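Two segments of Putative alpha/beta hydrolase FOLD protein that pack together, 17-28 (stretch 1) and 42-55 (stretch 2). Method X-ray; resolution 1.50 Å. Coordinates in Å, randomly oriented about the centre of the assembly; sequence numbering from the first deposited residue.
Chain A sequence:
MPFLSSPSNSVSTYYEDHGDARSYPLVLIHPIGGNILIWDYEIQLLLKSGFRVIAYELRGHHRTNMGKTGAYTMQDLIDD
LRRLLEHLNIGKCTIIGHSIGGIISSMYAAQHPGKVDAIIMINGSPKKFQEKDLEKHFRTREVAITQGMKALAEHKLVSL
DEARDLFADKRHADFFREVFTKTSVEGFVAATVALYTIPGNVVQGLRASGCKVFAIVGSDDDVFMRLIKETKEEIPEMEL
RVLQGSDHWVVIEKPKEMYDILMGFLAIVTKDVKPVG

Stretch 1 (17-28) DHGDARSYPLVL
Stretch 2 (42-55) EIQLLLKSGFRVIA

Strand 52-55 of stretch 2 is the middle of a three-strand ladder, paired antiparallel with 17-18 and parallel with 25-28 of stretch 1, while helix 42-48 covers one face of the sheet; together the two stretches bury 1099 Å². On the antiparallel side, H18 and V53 form a hydrogen-bonded pair (H18 N to V53 O 2.8 Å, V53 N to H18 O 2.9 Å), and D17 faces I54 as a non-hydrogen-bonded pair, CA to CA 4.5 Å. On the parallel side the register is P25 with R52, L26 with V53 and V27 with I54, the strand axes lying 4.7 Å apart and crossing at -25°. Here the bonds step along the ladder: R52 N to Y24 O 2.9 Å, L26 N to R52 O 2.9 Å, I54 N to L26 O 2.8 Å, L28 N to I54 O 2.8 Å. The strand residues are extended, for example R52 at -90/134, V53 at -122/116 and A55 at -133/149.

D17, P25, V27, R52 and I54 share one face. R52 is fully stretched (chi1 to chi3 all t), which carries its guanidinium to the carboxylate of D17 (chi1 t) in a two-pronged salt bridge: R52 NE to D17 OD1 2.8 Å and R52 NH2 to D17 OD2 2.7 Å, both nearly linear. A21 CA lies over one face of the guanidinium, and a water accepts from R52 NH1 (2.9 Å) while donating to A21 O (2.6 Å) and S23 O (2.7 Å), tying the arginine to the loop. That loop is a type I turn, D20 to S23, closed by S23 N to D20 O at 2.9 Å.

H18, L26, L28, V53 and A55 occupy the other face, beneath the helix, which runs antiparallel to strand 25-28 (171°, axes 10.7 Å apart). I43 (m, t) sets CG2 over the H18 ring, 3.8 Å from its centroid. L26 and L28, both m, t, meet L46 (m, t): L26 CD1 to L46 CD1 3.8 Å, L28 CD2 to L46 CD1 4.1 Å. L28 CD1 also reaches V53 CG1 at 3.7 Å. L26 CD1 lies over the F51 ring (chi1 m), 3.7 Å from its centroid.

G19, at 90/-179, has a backbone that calls for glycine; a CB there would also clash with F51 O, at 3.0 Å. After the helix, G50 (88/8) leads into F51, and a second water bridges Y24 N (2.9 Å) and G50 O (3.0 Å).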

ATOM      1  N   ASP A  17       3.050 -14.128 -26.188  1.00 11.99           N
ATOM      2  CA  ASP A  17       2.013 -13.797 -27.161  1.00 13.68           C
ATOM      3  C   ASP A  17       1.882 -15.005 -28.049  1.00 14.61           C
ATOM      4  O   ASP A  17       2.739 -15.222 -28.962  1.00 16.93           O
ATOM      5  CB  ASP A  17       2.433 -12.566 -27.938  1.00 15.02           C
ATOM      6  CG  ASP A  17       1.392 -12.087 -28.948  1.00 19.15           C
ATOM      7  OD1 ASP A  17       0.381 -12.738 -29.170  1.00 19.44           O
ATOM      8  OD2 ASP A  17       1.651 -11.027 -29.554  1.00 21.37           O
ATOM      9  N   HIS A  18       0.920 -15.842 -27.788  1.00 13.14           N
ATOM     10  CA  HIS A  18       0.740 -17.110 -28.470  1.00 14.81           C
ATOM     11  C   HIS A  18      -0.323 -17.010 -29.529  1.00 15.56           C
ATOM     12  O   HIS A  18      -1.356 -16.358 -29.395  1.00 14.26           O
ATOM     13  CB  HIS A  18       0.278 -18.147 -27.466  1.00 15.94           C
ATOM     14  CG  HIS A  18       1.292 -18.534 -26.435  1.00 15.84           C
ATOM     15  ND1 HIS A  18       1.440 -17.931 -25.194  1.00 17.58           N
ATOM     16  CD2 HIS A  18       2.167 -19.569 -26.438  1.00 17.04           C
ATOM     17  CE1 HIS A  18       2.390 -18.550 -24.517  1.00 15.16           C
ATOM     18  NE2 HIS A  18       2.842 -19.543 -25.254  1.00 21.43           N
ATOM     19  N   GLY A  19      -0.159 -17.834 -30.587  1.00 16.54           N
ATOM     20  CA  GLY A  19      -1.190 -17.874 -31.591  1.00 18.27           C
ATOM     21  C   GLY A  19      -0.979 -16.859 -32.700  1.00 19.99           C
ATOM     22  O   GLY A  19      -0.030 -16.071 -32.736  1.00 20.75           O
ATOM     23  N   ASP A  20      -1.914 -16.845 -33.632  1.00 23.27           N
ATOM     24  CA  ASP A  20      -1.829 -15.952 -34.757  1.00 25.20           C
ATOM     25  C   ASP A  20      -2.221 -14.541 -34.418  1.00 23.76           C
ATOM     26  O   ASP A  20      -3.254 -14.325 -33.770  1.00 19.67           O
ATOM     27  CB  ASP A  20      -2.775 -16.438 -35.856  1.00 27.50           C
ATOM     28  CG  ASP A  20      -2.508 -15.755 -37.188  1.00 31.14           C
ATOM     29  OD1 ASP A  20      -2.935 -14.617 -37.413  1.00 29.89           O
ATOM     30  OD2 ASP A  20      -1.825 -16.379 -38.032  1.00 38.29           O
ATOM     31  N   ALA A  21      -1.455 -13.582 -34.886  1.00 26.81           N
ATOM     32  CA  ALA A  21      -1.739 -12.189 -34.637  1.00 28.26           C
ATOM     33  C   ALA A  21      -3.082 -11.687 -35.146  1.00 26.46           C
ATOM     34  O   ALA A  21      -3.564 -10.665 -34.689  1.00 29.05           O
ATOM     35  CB  ALA A  21      -0.618 -11.325 -35.170  1.00 32.19           C
ATOM     36  N   ARG A  22      -3.693 -12.385 -36.113  1.00 26.31           N
ATOM     37  CA  ARG A  22      -5.029 -12.022 -36.583  1.00 28.87           C
ATOM     38  C   ARG A  22      -6.166 -12.633 -35.773  1.00 24.82           C
ATOM     39  O   ARG A  22      -7.331 -12.367 -36.029  1.00 23.93           O
ATOM     40  CB  ARG A  22      -5.226 -12.457 -38.044  1.00 33.21           C
ATOM     41  CG  ARG A  22      -4.328 -11.717 -39.040  1.00 38.05           C
ATOM     42  CD  ARG A  22      -4.262 -12.487 -40.343  1.00 39.35           C
ATOM     43  NE  ARG A  22      -3.695 -13.825 -40.132  1.00 44.07           N
ATOM     44  CZ  ARG A  22      -3.560 -14.745 -41.089  1.00 51.96           C
ATOM     45  NH1 ARG A  22      -3.957 -14.486 -42.336  1.00 48.29           N
ATOM     46  NH2 ARG A  22      -3.025 -15.935 -40.809  1.00 49.31           N
ATOM     47  N   SER A  23      -5.861 -13.522 -34.835  1.00 19.45           N
ATOM     48  CA  SER A  23      -6.927 -14.141 -34.090  1.00 18.39           C
ATOM     49  C   SER A  23      -7.389 -13.254 -32.935  1.00 18.13           C
ATOM     50  O   SER A  23      -6.644 -12.383 -32.483  1.00 18.67           O
ATOM     51  CB  SER A  23      -6.458 -15.450 -33.518  1.00 18.25           C
ATOM     52  OG  SER A  23      -6.134 -16.412 -34.547  1.00 23.25           O
ATOM     53  N   TYR A  24      -8.581 -13.538 -32.455  1.00 17.22           N
ATOM     54  CA  TYR A  24      -9.175 -12.768 -31.350  1.00 15.15           C
ATOM     55  C   TYR A  24      -8.327 -12.943 -30.069  1.00 14.86           C
ATOM     56  O   TYR A  24      -8.062 -14.066 -29.665  1.00 14.96           O
ATOM     57  CB  TYR A  24     -10.621 -13.219 -31.090  1.00 16.35           C
ATOM     58  CG  TYR A  24     -11.296 -12.344 -30.072  1.00 17.24           C
ATOM     59  CD1 TYR A  24     -11.818 -11.117 -30.411  1.00 18.40           C
ATOM     60  CD2 TYR A  24     -11.241 -12.682 -28.726  1.00 16.92           C
ATOM     61  CE1 TYR A  24     -12.370 -10.264 -29.460  1.00 18.44           C
ATOM     62  CE2 TYR A  24     -11.798 -11.869 -27.788  1.00 15.32           C
ATOM     63  CZ  TYR A  24     -12.378 -10.658 -28.124  1.00 16.73           C
ATOM     64  OH  TYR A  24     -12.901  -9.715 -27.224  1.00 16.23           O
ATOM     65  N   PRO A  25      -7.932 -11.779 -29.500  1.00 14.74           N
ATOM     66  CA  PRO A  25      -6.984 -11.833 -28.358  1.00 13.11           C
ATOM     67  C   PRO A  25      -7.629 -11.942 -26.975  1.00 11.91           C
ATOM     68  O   PRO A  25      -8.541 -11.202 -26.638  1.00 12.35           O
ATOM     69  CB  PRO A  25      -6.280 -10.526 -28.478  1.00 14.89           C
ATOM     70  CG  PRO A  25      -7.328  -9.586 -29.000  1.00 16.10           C
ATOM     71  CD  PRO A  25      -8.141 -10.400 -29.937  1.00 15.89           C
ATOM     72  N   LEU A  26      -7.095 -12.889 -26.243  1.00 11.18           N
ATOM     73  CA  LEU A  26      -7.438 -13.120 -24.838  1.00 11.36           C
ATOM     74  C   LEU A  26      -6.196 -12.839 -24.020  1.00 10.76           C
ATOM     75  O   LEU A  26      -5.091 -13.242 -24.388  1.00 12.57           O
ATOM     76  CB  LEU A  26      -7.822 -14.564 -24.614  1.00 11.41           C
ATOM     77  CG  LEU A  26      -9.034 -15.103 -25.410  1.00 12.51           C
ATOM     78  CD1 LEU A  26      -9.341 -16.520 -25.075  1.00 13.49           C
ATOM     79  CD2 LEU A  26     -10.273 -14.280 -25.248  1.00 12.92           C
ATOM     80  N   VAL A  27      -6.383 -12.131 -22.909  1.00  9.70           N
ATOM     81  CA  VAL A  27      -5.315 -11.767 -22.010  1.00  9.09           C
ATOM     82  C   VAL A  27      -5.515 -12.455 -20.684  1.00  8.69           C
ATOM     83  O   VAL A  27      -6.591 -12.280 -20.118  1.00 10.56           O
ATOM     84  CB  VAL A  27      -5.305 -10.231 -21.808  1.00 10.10           C
ATOM     85  CG1 VAL A  27      -4.187  -9.809 -20.871  1.00 11.33           C
ATOM     86  CG2 VAL A  27      -5.204  -9.504 -23.153  1.00 11.74           C
ATOM     87  N   LEU A  28      -4.522 -13.177 -20.243  1.00  8.82           N
ATOM     88  CA  LEU A  28      -4.573 -13.973 -19.012  1.00  8.73           C
ATOM     89  C   LEU A  28      -3.783 -13.262 -17.949  1.00  8.72           C
ATOM     90  O   LEU A  28      -2.608 -12.952 -18.147  1.00 10.64           O
ATOM     91  CB  LEU A  28      -4.064 -15.396 -19.138  1.00  9.25           C
ATOM     92  CG  LEU A  28      -4.610 -16.144 -20.339  1.00 11.13           C
ATOM     93  CD1 LEU A  28      -4.058 -17.542 -20.360  1.00 11.91           C
ATOM     94  CD2 LEU A  28      -6.084 -16.239 -20.329  1.00 13.85           C
ATOM     95  N   GLU A  42      -4.533 -23.731 -19.878  1.00 14.00           N
ATOM     96  CA  GLU A  42      -5.419 -22.786 -20.489  1.00 13.09           C
ATOM     97  C   GLU A  42      -4.836 -22.230 -21.791  1.00 14.95           C
ATOM     98  O   GLU A  42      -5.599 -21.993 -22.726  1.00 14.34           O
ATOM     99  CB  GLU A  42      -5.695 -21.578 -19.538  1.00 13.84           C
ATOM    100  CG  GLU A  42      -6.540 -21.926 -18.357  1.00 14.82           C
ATOM    101  CD  GLU A  42      -5.839 -22.616 -17.253  1.00 14.37           C
ATOM    102  OE1 GLU A  42      -4.617 -22.868 -17.248  1.00 15.31           O
ATOM    103  OE2 GLU A  42      -6.560 -22.920 -16.255  1.00 19.83           O
ATOM    104  N   ILE A  43      -3.535 -21.975 -21.862  1.00 14.12           N
ATOM    105  CA  ILE A  43      -2.934 -21.471 -23.092  1.00 14.44           C
ATOM    106  C   ILE A  43      -3.164 -22.510 -24.202  1.00 16.13           C
ATOM    107  O   ILE A  43      -3.652 -22.128 -25.278  1.00 16.44           O
ATOM    108  CB  ILE A  43      -1.465 -21.150 -22.882  1.00 16.41           C
ATOM    109  CG1 ILE A  43      -1.320 -19.920 -21.979  1.00 17.12           C
ATOM    110  CG2 ILE A  43      -0.779 -20.950 -24.222  1.00 18.14           C
ATOM    111  CD1 ILE A  43       0.059 -19.670 -21.416  1.00 15.98           C
ATOM    112  N   GLN A  44      -2.896 -23.764 -23.899  1.00 18.10           N
ATOM    113  CA  GLN A  44      -3.106 -24.828 -24.906  1.00 19.90           C
ATOM    114  C   GLN A  44      -4.551 -24.944 -25.285  1.00 19.62           C
ATOM    115  O   GLN A  44      -4.855 -25.021 -26.477  1.00 18.94           O
ATOM    116  CB  GLN A  44      -2.557 -26.174 -24.403  1.00 25.29           C
ATOM    117  CG  GLN A  44      -1.029 -26.155 -24.296  1.00 28.12           C
ATOM    118  CD  GLN A  44      -0.308 -25.499 -25.493  1.00 35.85           C
ATOM    119  OE1 GLN A  44       0.550 -24.622 -25.333  1.00 42.35           O
ATOM    120  NE2 GLN A  44      -0.683 -25.906 -26.710  1.00 37.97           N
ATOM    121  N   LEU A  45      -5.471 -24.909 -24.344  1.00 18.21           N
ATOM    122  CA  LEU A  45      -6.886 -25.042 -24.655  1.00 17.65           C
ATOM    123  C   LEU A  45      -7.363 -23.884 -25.519  1.00 18.73           C
ATOM    124  O   LEU A  45      -8.108 -24.059 -26.485  1.00 20.25           O
ATOM    125  CB  LEU A  45      -7.696 -25.142 -23.354  1.00 20.22           C
ATOM    126  CG  LEU A  45      -9.191 -24.974 -23.466  1.00 23.44           C
ATOM    127  CD1 LEU A  45      -9.781 -26.205 -24.109  1.00 25.81           C
ATOM    128  CD2 LEU A  45      -9.795 -24.733 -22.088  1.00 24.53           C
ATOM    129  N   LEU A  46      -6.914 -22.665 -25.223  1.00 14.88           N
ATOM    130  CA  LEU A  46      -7.430 -21.511 -25.877  1.00 14.92           C
ATOM    131  C   LEU A  46      -6.838 -21.393 -27.255  1.00 16.18           C
ATOM    132  O   LEU A  46      -7.511 -20.938 -28.169  1.00 17.23           O
ATOM    133  CB  LEU A  46      -7.162 -20.250 -24.994  1.00 13.30           C
ATOM    134  CG  LEU A  46      -8.030 -20.279 -23.734  1.00 13.60           C
ATOM    135  CD1 LEU A  46      -7.595 -19.100 -22.853  1.00 13.71           C
ATOM    136  CD2 LEU A  46      -9.512 -20.187 -23.975  1.00 13.89           C
ATOM    137  N   LEU A  47      -5.589 -21.778 -27.404  1.00 16.96           N
ATOM    138  CA  LEU A  47      -4.990 -21.838 -28.760  1.00 19.66           C
ATOM    139  C   LEU A  47      -5.711 -22.840 -29.630  1.00 21.23           C
ATOM    140  O   LEU A  47      -5.965 -22.534 -30.819  1.00 21.69           O
ATOM    141  CB  LEU A  47      -3.540 -22.247 -28.709  1.00 20.11           C
ATOM    142  CG  LEU A  47      -2.593 -21.241 -28.169  1.00 20.78           C
ATOM    143  CD1 LEU A  47      -1.225 -21.877 -27.947  1.00 23.40           C
ATOM    144  CD2 LEU A  47      -2.573 -19.992 -29.046  1.00 21.16           C
ATOM    145  N   LYS A  48      -6.052 -24.001 -29.081  1.00 22.19           N
ATOM    146  CA  LYS A  48      -6.780 -25.027 -29.879  1.00 25.17           C
ATOM    147  C   LYS A  48      -8.176 -24.535 -30.268  1.00 23.83           C
ATOM    148  O   LYS A  48      -8.770 -24.928 -31.306  1.00 24.20           O
ATOM    149  CB  LYS A  48      -6.891 -26.335 -29.101  1.00 28.49           C
ATOM    150  CG  LYS A  48      -5.557 -26.972 -28.867  1.00 35.15           C
ATOM    151  CD  LYS A  48      -5.634 -28.431 -28.466  1.00 40.69           C
ATOM    152  CE  LYS A  48      -4.205 -28.954 -28.262  1.00 46.54           C
ATOM    153  NZ  LYS A  48      -4.203 -30.298 -27.629  1.00 51.66           N
ATOM    154  N   SER A  49      -8.752 -23.633 -29.483  1.00 21.87           N
ATOM    155  CA  SER A  49      -9.981 -23.028 -29.810  1.00 25.11           C
ATOM    156  C   SER A  49      -9.886 -21.820 -30.751  1.00 23.22           C
ATOM    157  O   SER A  49     -10.890 -21.170 -30.950  1.00 28.37           O
ATOM    158  CB  SER A  49     -10.688 -22.610 -28.530  1.00 27.58           C
ATOM    159  OG  SER A  49     -10.763 -23.702 -27.631  1.00 30.44           O
ATOM    160  N   GLY A  50      -8.696 -21.517 -31.282  1.00 21.80           N
ATOM    161  CA  GLY A  50      -8.495 -20.453 -32.251  1.00 21.69           C
ATOM    162  C   GLY A  50      -8.222 -19.026 -31.777  1.00 22.00           C
ATOM    163  O   GLY A  50      -8.149 -18.117 -32.567  1.00 23.39           O
ATOM    164  N   PHE A  51      -8.008 -18.832 -30.485  1.00 17.23           N
ATOM    165  CA  PHE A  51      -7.644 -17.531 -29.970  1.00 15.55           C
ATOM    166  C   PHE A  51      -6.158 -17.228 -29.986  1.00 14.11           C
ATOM    167  O   PHE A  51      -5.337 -18.138 -30.056  1.00 16.37           O
ATOM    168  CB  PHE A  51      -8.090 -17.551 -28.500  1.00 14.47           C
ATOM    169  CG  PHE A  51      -9.547 -17.586 -28.347  1.00 14.77           C
ATOM    170  CD1 PHE A  51     -10.280 -16.450 -28.563  1.00 15.28           C
ATOM    171  CD2 PHE A  51     -10.212 -18.747 -27.942  1.00 15.57           C
ATOM    172  CE1 PHE A  51     -11.660 -16.444 -28.396  1.00 16.96           C
ATOM    173  CE2 PHE A  51     -11.605 -18.738 -27.795  1.00 15.84           C
ATOM    174  CZ  PHE A  51     -12.323 -17.609 -28.059  1.00 16.95           C
ATOM    175  N   ARG A  52      -5.862 -15.925 -29.970  1.00 13.93           N
ATOM    176  CA  ARG A  52      -4.520 -15.431 -29.702  1.00 13.32           C
ATOM    177  C   ARG A  52      -4.515 -15.267 -28.151  1.00 12.77           C
ATOM    178  O   ARG A  52      -5.510 -14.848 -27.605  1.00 13.99           O
ATOM    179  CB  ARG A  52      -4.286 -14.120 -30.353  1.00 14.58           C
ATOM    180  CG  ARG A  52      -2.994 -13.449 -30.033  1.00 14.56           C
ATOM    181  CD  ARG A  52      -2.960 -12.103 -30.659  1.00 14.88           C
ATOM    182  NE  ARG A  52      -1.754 -11.358 -30.443  1.00 14.95           N
ATOM    183  CZ  ARG A  52      -1.537 -10.146 -30.915  1.00 17.29           C
ATOM    184  NH1 ARG A  52      -2.481  -9.466 -31.559  1.00 19.48           N
ATOM    185  NH2 ARG A  52      -0.371  -9.584 -30.690  1.00 20.55           N
ATOM    186  N   VAL A  53      -3.474 -15.732 -27.539  1.00 12.85           N
ATOM    187  CA  VAL A  53      -3.385 -15.777 -26.046  1.00 12.26           C
ATOM    188  C   VAL A  53      -2.170 -15.005 -25.583  1.00 11.72           C
ATOM    189  O   VAL A  53      -1.023 -15.385 -25.873  1.00 12.46           O
ATOM    190  CB  VAL A  53      -3.324 -17.174 -25.515  1.00 13.35           C
ATOM    191  CG1 VAL A  53      -3.444 -17.155 -23.977  1.00 14.59           C
ATOM    192  CG2 VAL A  53      -4.479 -17.982 -26.133  1.00 15.81           C
ATOM    193  N   ILE A  54      -2.421 -13.938 -24.846  1.00 11.42           N
ATOM    194  CA  ILE A  54      -1.389 -13.109 -24.267  1.00 10.58           C
ATOM    195  C   ILE A  54      -1.353 -13.352 -22.770  1.00 10.32           C
ATOM    196  O   ILE A  54      -2.431 -13.321 -22.148  1.00 12.09           O
ATOM    197  CB  ILE A  54      -1.649 -11.637 -24.536  1.00 13.09           C
ATOM    198  CG1 ILE A  54      -1.592 -11.394 -26.077  1.00 16.38           C
ATOM    199  CG2 ILE A  54      -0.585 -10.774 -23.848  1.00 13.23           C
ATOM    200  CD1 ILE A  54      -2.399 -10.218 -26.509  1.00 22.25           C
ATOM    201  N   ALA A  55      -0.210 -13.654 -22.222  1.00  9.71           N
ATOM    202  CA  ALA A  55      -0.091 -13.810 -20.754  1.00 10.24           C
ATOM    203  C   ALA A  55       1.121 -13.045 -20.305  1.00 10.56           C
ATOM    204  O   ALA A  55       2.059 -12.880 -21.073  1.00 10.92           O
ATOM    205  CB  ALA A  55       0.018 -15.255 -20.400  1.00 10.21           C
TER
HETATM  206  O   HOH W   1      -5.077 -10.229 -32.575  1.00 22.92           O
HETATM  207  O   HOH W   2      -9.979 -15.854 -33.399  1.00 30.55           O